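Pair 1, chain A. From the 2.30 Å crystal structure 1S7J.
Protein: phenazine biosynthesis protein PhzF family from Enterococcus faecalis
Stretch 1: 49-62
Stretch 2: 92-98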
# COMPACT_ATOMS: atom_id res chain seq x y z
N PHE A 49 -1.64 -3.05 -15.03
CA PHE A 49 -1.39 -3.62 -16.35
C PHE A 49 0.11 -3.54 -16.59
O PHE A 49 0.72 -2.48 -16.38
CB PHE A 49 -2.13 -2.83 -17.43
CG PHE A 49 -3.60 -2.79 -17.25
CD1 PHE A 49 -4.18 -1.88 -16.36
CD2 PHE A 49 -4.44 -3.65 -17.95
CE1 PHE A 49 -5.55 -1.83 -16.18
CE2 PHE A 49 -5.82 -3.60 -17.78
CZ PHE A 49 -6.37 -2.69 -16.88
N THR A 50 0.71 -4.64 -17.04
CA THR A 50 2.14 -4.66 -17.30
C THR A 50 2.49 -5.36 -18.61
O THR A 50 1.74 -6.22 -19.07
CB THR A 50 2.91 -5.35 -16.13
OG1 THR A 50 4.31 -5.19 -16.31
CG2 THR A 50 2.58 -6.83 -16.06
N VAL A 51 3.58 -4.93 -19.23
CA VAL A 51 4.05 -5.53 -20.49
C VAL A 51 5.59 -5.55 -20.49
O VAL A 51 6.24 -4.51 -20.28
CB VAL A 51 3.51 -4.83 -21.76
CG1 VAL A 51 3.87 -5.53 -23.06
CG2 VAL A 51 2.02 -4.62 -21.72
N LYS A 52 6.16 -6.74 -20.68
CA LYS A 52 7.61 -6.90 -20.70
C LYS A 52 8.21 -6.09 -21.83
O LYS A 52 7.89 -6.29 -23.00
CB LYS A 52 7.98 -8.38 -20.87
CG LYS A 52 9.46 -8.69 -20.64
CD LYS A 52 9.82 -10.08 -21.12
CE LYS A 52 11.26 -10.44 -20.82
NZ LYS A 52 11.51 -10.67 -19.36
N GLU A 53 9.05 -5.11 -21.46
CA GLU A 53 9.72 -4.27 -22.44
C GLU A 53 11.24 -4.42 -22.26
O GLU A 53 11.88 -3.69 -21.50
CB GLU A 53 9.26 -2.81 -22.30
CG GLU A 53 7.81 -2.61 -22.74
CD GLU A 53 7.37 -1.16 -22.75
OE1 GLU A 53 7.94 -0.34 -21.99
OE2 GLU A 53 6.43 -0.83 -23.51
N GLY A 54 11.79 -5.40 -22.98
CA GLY A 54 13.20 -5.69 -22.89
C GLY A 54 13.44 -6.65 -21.74
O GLY A 54 13.12 -7.84 -21.84
N GLN A 55 13.95 -6.13 -20.65
CA GLN A 55 14.27 -6.92 -19.46
C GLN A 55 13.54 -6.34 -18.25
O GLN A 55 13.64 -6.86 -17.13
CB GLN A 55 15.77 -6.88 -19.23
CG GLN A 55 16.33 -5.47 -19.19
CD GLN A 55 17.81 -5.44 -19.28
OE1 GLN A 55 18.52 -5.74 -18.32
NE2 GLN A 55 18.33 -5.10 -20.46
N SER A 56 12.86 -5.24 -18.48
CA SER A 56 12.09 -4.58 -17.45
C SER A 56 10.61 -4.77 -17.78
O SER A 56 10.26 -5.21 -18.89
CB SER A 56 12.41 -3.07 -17.42
OG SER A 56 13.75 -2.82 -17.03
N TYR A 57 9.74 -4.53 -16.82
CA TYR A 57 8.32 -4.63 -17.06
C TYR A 57 7.69 -3.26 -16.88
O TYR A 57 7.79 -2.65 -15.80
CB TYR A 57 7.66 -5.65 -16.10
CG TYR A 57 7.91 -7.10 -16.44
CD1 TYR A 57 9.00 -7.79 -15.90
CD2 TYR A 57 7.02 -7.81 -17.26
CE1 TYR A 57 9.20 -9.13 -16.16
CE2 TYR A 57 7.22 -9.15 -17.53
CZ TYR A 57 8.31 -9.81 -16.98
OH TYR A 57 8.51 -11.15 -17.23
N ALA A 58 7.10 -2.74 -17.94
CA ALA A 58 6.45 -1.45 -17.90
C ALA A 58 5.13 -1.57 -17.08
O ALA A 58 4.25 -2.34 -17.44
CB ALA A 58 6.15 -0.98 -19.31
N LEU A 59 5.05 -0.84 -15.97
CA LEU A 59 3.87 -0.87 -15.12
C LEU A 59 2.93 0.29 -15.40
O LEU A 59 3.36 1.38 -15.80
CB LEU A 59 4.25 -0.85 -13.64
CG LEU A 59 3.89 -2.08 -12.81
CD1 LEU A 59 4.25 -1.81 -11.37
CD2 LEU A 59 2.40 -2.42 -12.94
N ARG A 60 1.66 0.07 -15.08
CA ARG A 60 0.59 1.04 -15.29
C ARG A 60 -0.52 0.71 -14.27
O ARG A 60 -0.95 -0.44 -14.19
CB ARG A 60 0.04 0.88 -16.69
CG ARG A 60 -0.31 2.15 -17.39
CD ARG A 60 0.74 2.51 -18.40
NE ARG A 60 0.17 2.84 -19.71
CZ ARG A 60 -0.60 3.91 -19.95
NH1 ARG A 60 -1.07 4.13 -21.17
NH2 ARG A 60 -0.89 4.75 -18.97
N TRP A 61 -0.93 1.68 -13.48
CA TRP A 61 -2.00 1.45 -12.50
C TRP A 61 -3.18 2.31 -12.83
O TRP A 61 -3.04 3.46 -13.26
CB TRP A 61 -1.55 1.78 -11.09
CG TRP A 61 -0.21 1.29 -10.71
CD1 TRP A 61 0.09 0.18 -9.96
CD2 TRP A 61 1.03 1.93 -10.97
NE1 TRP A 61 1.43 0.10 -9.74
CE2 TRP A 61 2.04 1.18 -10.34
CE3 TRP A 61 1.40 3.10 -11.67
CZ2 TRP A 61 3.40 1.53 -10.39
CZ3 TRP A 61 2.74 3.46 -11.72
CH2 TRP A 61 3.72 2.68 -11.08
N PHE A 62 -4.38 1.76 -12.60
CA PHE A 62 -5.63 2.45 -12.83
C PHE A 62 -6.61 2.15 -11.71
O PHE A 62 -6.61 1.05 -11.18
CB PHE A 62 -6.30 1.94 -14.11
CG PHE A 62 -5.64 2.41 -15.37
CD1 PHE A 62 -4.55 1.73 -15.90
CD2 PHE A 62 -6.13 3.52 -16.06
CE1 PHE A 62 -3.97 2.13 -17.09
CE2 PHE A 62 -5.55 3.93 -17.25
CZ PHE A 62 -4.46 3.24 -17.77
N THR A 92 14.89 -10.64 -8.49
CA THR A 92 14.44 -9.25 -8.52
C THR A 92 13.82 -8.85 -9.84
O THR A 92 14.37 -9.10 -10.91
CB THR A 92 15.60 -8.27 -8.15
OG1 THR A 92 16.05 -8.53 -6.83
CG2 THR A 92 15.14 -6.84 -8.21
N LEU A 93 12.66 -8.22 -9.74
CA LEU A 93 11.91 -7.75 -10.90
C LEU A 93 12.11 -6.23 -11.08
O LEU A 93 12.10 -5.47 -10.10
CB LEU A 93 10.42 -8.07 -10.68
CG LEU A 93 9.59 -8.86 -11.71
CD1 LEU A 93 10.46 -9.47 -12.79
CD2 LEU A 93 8.79 -9.93 -10.97
N HIS A 94 12.31 -5.79 -12.32
CA HIS A 94 12.53 -4.38 -12.60
C HIS A 94 11.42 -3.82 -13.45
O HIS A 94 11.14 -4.32 -14.54
CB HIS A 94 13.88 -4.20 -13.32
CG HIS A 94 15.05 -4.70 -12.53
ND1 HIS A 94 15.43 -4.15 -11.32
CD2 HIS A 94 15.89 -5.74 -12.75
CE1 HIS A 94 16.44 -4.84 -10.82
NE2 HIS A 94 16.74 -5.81 -11.66
N PHE A 95 10.77 -2.77 -12.97
CA PHE A 95 9.67 -2.15 -13.70
C PHE A 95 10.04 -0.77 -14.21
O PHE A 95 10.91 -0.11 -13.65
CB PHE A 95 8.44 -2.03 -12.79
CG PHE A 95 7.94 -3.34 -12.26
CD1 PHE A 95 7.13 -4.16 -13.05
CD2 PHE A 95 8.27 -3.75 -10.98
CE1 PHE A 95 6.65 -5.38 -12.56
CE2 PHE A 95 7.80 -4.97 -10.48
CZ PHE A 95 6.99 -5.78 -11.27
N THR A 96 9.37 -0.33 -15.28
CA THR A 96 9.61 0.98 -15.84
C THR A 96 8.33 1.85 -15.85
O THR A 96 7.74 2.11 -16.87
CB THR A 96 10.23 0.95 -17.25
OG1 THR A 96 9.34 0.36 -18.21
CG2 THR A 96 11.51 0.15 -17.21
N SER A 97 7.95 2.30 -14.66
CA SER A 97 6.75 3.11 -14.51
C SER A 97 6.88 4.56 -14.97
O SER A 97 7.88 4.97 -15.57
CB SER A 97 6.28 3.09 -13.07
OG SER A 97 7.17 3.76 -12.21
N GLN A 98 5.81 5.33 -14.75
CA GLN A 98 5.82 6.73 -15.11
C GLN A 98 6.52 7.50 -13.99
O GLN A 98 6.98 8.62 -14.20
CB GLN A 98 4.39 7.25 -15.44
CG GLN A 98 3.38 7.24 -14.30
CD GLN A 98 2.04 7.87 -14.71
OE1 GLN A 98 1.52 7.60 -15.79
NE2 GLN A 98 1.52 8.74 -13.84
O HOH W 1 2.82 4.36 -14.97

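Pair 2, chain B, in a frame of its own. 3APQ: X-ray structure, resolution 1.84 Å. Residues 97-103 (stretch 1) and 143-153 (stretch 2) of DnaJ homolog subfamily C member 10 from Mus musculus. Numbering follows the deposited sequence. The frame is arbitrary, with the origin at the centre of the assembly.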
# COMPACT_ATOMS: atom_id res chain seq x y z
N PRO B 97 -8.04 8.93 4.17
CA PRO B 97 -8.14 8.29 5.47
C PRO B 97 -9.26 7.23 5.49
O PRO B 97 -9.24 6.34 6.34
CB PRO B 97 -8.47 9.48 6.43
CG PRO B 97 -8.99 10.55 5.58
CD PRO B 97 -8.20 10.39 4.28
N GLU B 98 -10.17 7.27 4.52
CA GLU B 98 -11.27 6.25 4.42
C GLU B 98 -10.89 4.88 3.92
O GLU B 98 -11.69 3.92 4.00
CB GLU B 98 -12.39 6.78 3.52
CG GLU B 98 -13.02 8.12 3.99
CD GLU B 98 -12.20 9.34 3.61
OE1 GLU B 98 -11.20 9.20 2.85
OE2 GLU B 98 -12.57 10.43 4.07
N ILE B 99 -9.67 4.79 3.43
CA ILE B 99 -9.13 3.58 2.87
C ILE B 99 -7.93 3.06 3.68
O ILE B 99 -7.04 3.80 3.95
CB ILE B 99 -8.71 3.80 1.41
CG1 ILE B 99 -9.93 4.02 0.54
CG2 ILE B 99 -7.91 2.70 0.88
CD1 ILE B 99 -9.62 4.71 -0.71
N ILE B 100 -7.98 1.79 4.06
CA ILE B 100 -6.81 1.30 4.79
C ILE B 100 -5.93 0.49 3.83
O ILE B 100 -6.42 -0.43 3.18
CB ILE B 100 -7.25 0.38 5.99
CG1 ILE B 100 -8.27 1.04 6.95
CG2 ILE B 100 -6.03 -0.21 6.73
CD1 ILE B 100 -7.98 2.46 7.33
N THR B 101 -4.64 0.84 3.72
CA THR B 101 -3.73 0.06 2.87
C THR B 101 -3.13 -1.02 3.73
O THR B 101 -2.49 -0.73 4.76
CB THR B 101 -2.64 0.95 2.28
OG1 THR B 101 -3.28 1.89 1.42
CG2 THR B 101 -1.62 0.15 1.47
N LEU B 102 -3.38 -2.27 3.35
CA LEU B 102 -3.11 -3.42 4.22
C LEU B 102 -1.86 -4.11 3.70
O LEU B 102 -1.78 -4.42 2.50
CB LEU B 102 -4.26 -4.43 4.15
CG LEU B 102 -5.60 -3.88 4.68
CD1 LEU B 102 -6.77 -4.74 4.07
CD2 LEU B 102 -5.56 -3.95 6.24
N GLU B 103 -0.92 -4.35 4.60
CA GLU B 103 0.17 -5.29 4.34
C GLU B 103 -0.22 -6.69 4.82
O GLU B 103 -1.23 -6.84 5.43
CB GLU B 103 1.46 -4.76 4.98
CG GLU B 103 2.03 -3.54 4.14
CD GLU B 103 1.53 -2.14 4.65
OE1 GLU B 103 1.28 -2.04 5.88
OE2 GLU B 103 1.44 -1.13 3.88
N VAL B 143 -19.45 5.28 1.69
CA VAL B 143 -19.77 4.18 2.57
C VAL B 143 -18.94 4.16 3.86
O VAL B 143 -18.91 3.15 4.57
CB VAL B 143 -19.61 2.78 1.85
CG1 VAL B 143 -20.59 2.64 0.68
CG2 VAL B 143 -18.17 2.52 1.42
N ASP B 144 -18.27 5.27 4.16
CA ASP B 144 -17.42 5.31 5.35
C ASP B 144 -18.15 4.86 6.62
O ASP B 144 -19.17 5.42 6.99
CB ASP B 144 -16.88 6.75 5.51
CG ASP B 144 -15.77 6.86 6.53
OD1 ASP B 144 -15.08 5.84 6.80
OD2 ASP B 144 -15.56 7.98 7.05
N GLY B 145 -17.60 3.84 7.29
CA GLY B 145 -18.10 3.37 8.57
C GLY B 145 -19.14 2.27 8.40
O GLY B 145 -19.53 1.63 9.40
N LEU B 146 -19.60 2.04 7.17
CA LEU B 146 -20.66 1.03 6.95
C LEU B 146 -20.07 -0.35 6.74
O LEU B 146 -20.73 -1.36 7.01
CB LEU B 146 -21.55 1.40 5.78
CG LEU B 146 -22.16 2.78 6.04
CD1 LEU B 146 -22.95 3.16 4.80
CD2 LEU B 146 -23.11 2.77 7.26
N LEU B 147 -18.86 -0.37 6.19
CA LEU B 147 -18.01 -1.54 6.09
C LEU B 147 -16.58 -1.03 5.96
O LEU B 147 -16.33 0.20 5.86
CB LEU B 147 -18.39 -2.43 4.87
CG LEU B 147 -18.05 -1.88 3.49
CD1 LEU B 147 -18.03 -3.07 2.44
CD2 LEU B 147 -18.98 -0.71 3.05
N ARG B 148 -15.63 -1.96 5.99
CA ARG B 148 -14.23 -1.56 5.93
C ARG B 148 -13.74 -1.61 4.50
O ARG B 148 -13.93 -2.62 3.78
CB ARG B 148 -13.34 -2.48 6.78
CG ARG B 148 -13.87 -2.74 8.16
CD ARG B 148 -13.73 -1.57 9.09
NE ARG B 148 -12.43 -0.89 9.21
CZ ARG B 148 -11.43 -1.17 10.06
NH1 ARG B 148 -11.48 -2.17 10.92
NH2 ARG B 148 -10.36 -0.37 10.08
N ILE B 149 -13.03 -0.56 4.10
CA ILE B 149 -12.56 -0.45 2.75
C ILE B 149 -11.03 -0.51 2.79
O ILE B 149 -10.36 0.27 3.52
CB ILE B 149 -13.02 0.88 2.04
CG1 ILE B 149 -14.56 1.06 2.08
CG2 ILE B 149 -12.32 1.04 0.65
CD1 ILE B 149 -15.37 -0.11 1.53
N GLY B 150 -10.49 -1.44 2.00
CA GLY B 150 -9.03 -1.73 1.97
C GLY B 150 -8.40 -1.61 0.59
O GLY B 150 -9.10 -1.51 -0.44
N ALA B 151 -7.08 -1.60 0.58
CA ALA B 151 -6.32 -1.62 -0.65
C ALA B 151 -5.10 -2.46 -0.38
O ALA B 151 -4.55 -2.41 0.74
CB ALA B 151 -5.90 -0.17 -1.04
N VAL B 152 -4.69 -3.26 -1.36
CA VAL B 152 -3.45 -4.05 -1.25
C VAL B 152 -2.56 -3.74 -2.46
O VAL B 152 -2.98 -3.87 -3.61
CB VAL B 152 -3.71 -5.55 -1.16
CG1 VAL B 152 -2.39 -6.32 -1.37
CG2 VAL B 152 -4.31 -5.96 0.19
N ASN B 153 -1.32 -3.33 -2.19
CA ASN B 153 -0.36 -3.07 -3.24
C ASN B 153 0.36 -4.38 -3.52
O ASN B 153 1.32 -4.79 -2.80
CB ASN B 153 0.65 -2.00 -2.79
CG ASN B 153 1.71 -1.71 -3.85
OD1 ASN B 153 1.71 -2.29 -4.93
ND2 ASN B 153 2.65 -0.82 -3.51
O HOH W 2 -11.67 1.53 5.52
O HOH W 3 -0.19 -3.46 0.58

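Pairs 1 and 2 share two neighbouring backbone segments that run in the same general direction and pair through main-chain hydrogen bonds; 14 central residues superpose with an RMSD of 0.8 Å. S56(A) to R60(A) fall on I99(B) to E103(B), and L93(A) to S97(A) on R148(B) to V152(B). The ladder is built around Y57(A) in pair 1 and its counterpart I100(B) in pair 2. Y57(A) N donates to H94(A) O at 2.7 Å, and T96(A) N donates to Y57(A) O at 2.9 Å; at the matching positions I100(B) N donates to I149(B) O at 2.9 Å, and A151(B) N to I100(B) O, also at 2.9 Å. One residue thus uses both its amide and its carbonyl to grip the residues flanking its partner, F95(A) or G150(B). Pair 2 adds a third rung, L102(B) N to A151(B) O at 2.9 Å. In pair 1 the equivalent atoms, L59(A) N and T96(A) O, stand 4.1 Å apart, so the ladder stops there, and the strand axes cross at -45°. A water bridges the segments further along in both: water 1 donates to L59(A) O and accepts from Q98(A) N, while water 3 does the same between L102(B) O and N153(B) N.

The side chains differ most where F95(A) matches G150(B). The phenylalanine ring is packed by leucine: L59(A) CD1 lies over its face, 4.2 Å from the centroid, and F95(A) CD1 approaches Y57(A) CB at 3.4 Å. With no side chain at G150(B), the matching leucine closes on the backbone, L102(B) CD1 reaching G150(B) CA at 4.3 Å; a CB on this glycine would sit a tight 3.0 Å from that methyl. Beside this position, the tyrosine ring of Y57(A) meets L93(A), CE1 to CD1 at 3.6 Å, whereas aliphatic I100(B) brings CG1 to 4.0 Å from NH2 of R148(B). S56(A) and T96(A) touch through S56(A) CB and T96(A) CG2 at 3.4 Å; their counterparts make a similar apolar contact, I99(B) CG2 to A151(B) CB at 4.0 Å. Both also touch the next matched residue, S56(A) OG to H94(A) CB at 4.0 Å and I99(B) CG1 to I149(B) CG2 at 3.8 Å. At the far end, the matched side chains approach similarly, L59(A) CB to S97(A) CB at 4.5 Å and L102(B) CB to V152(B) CG2 at 4.2 Å.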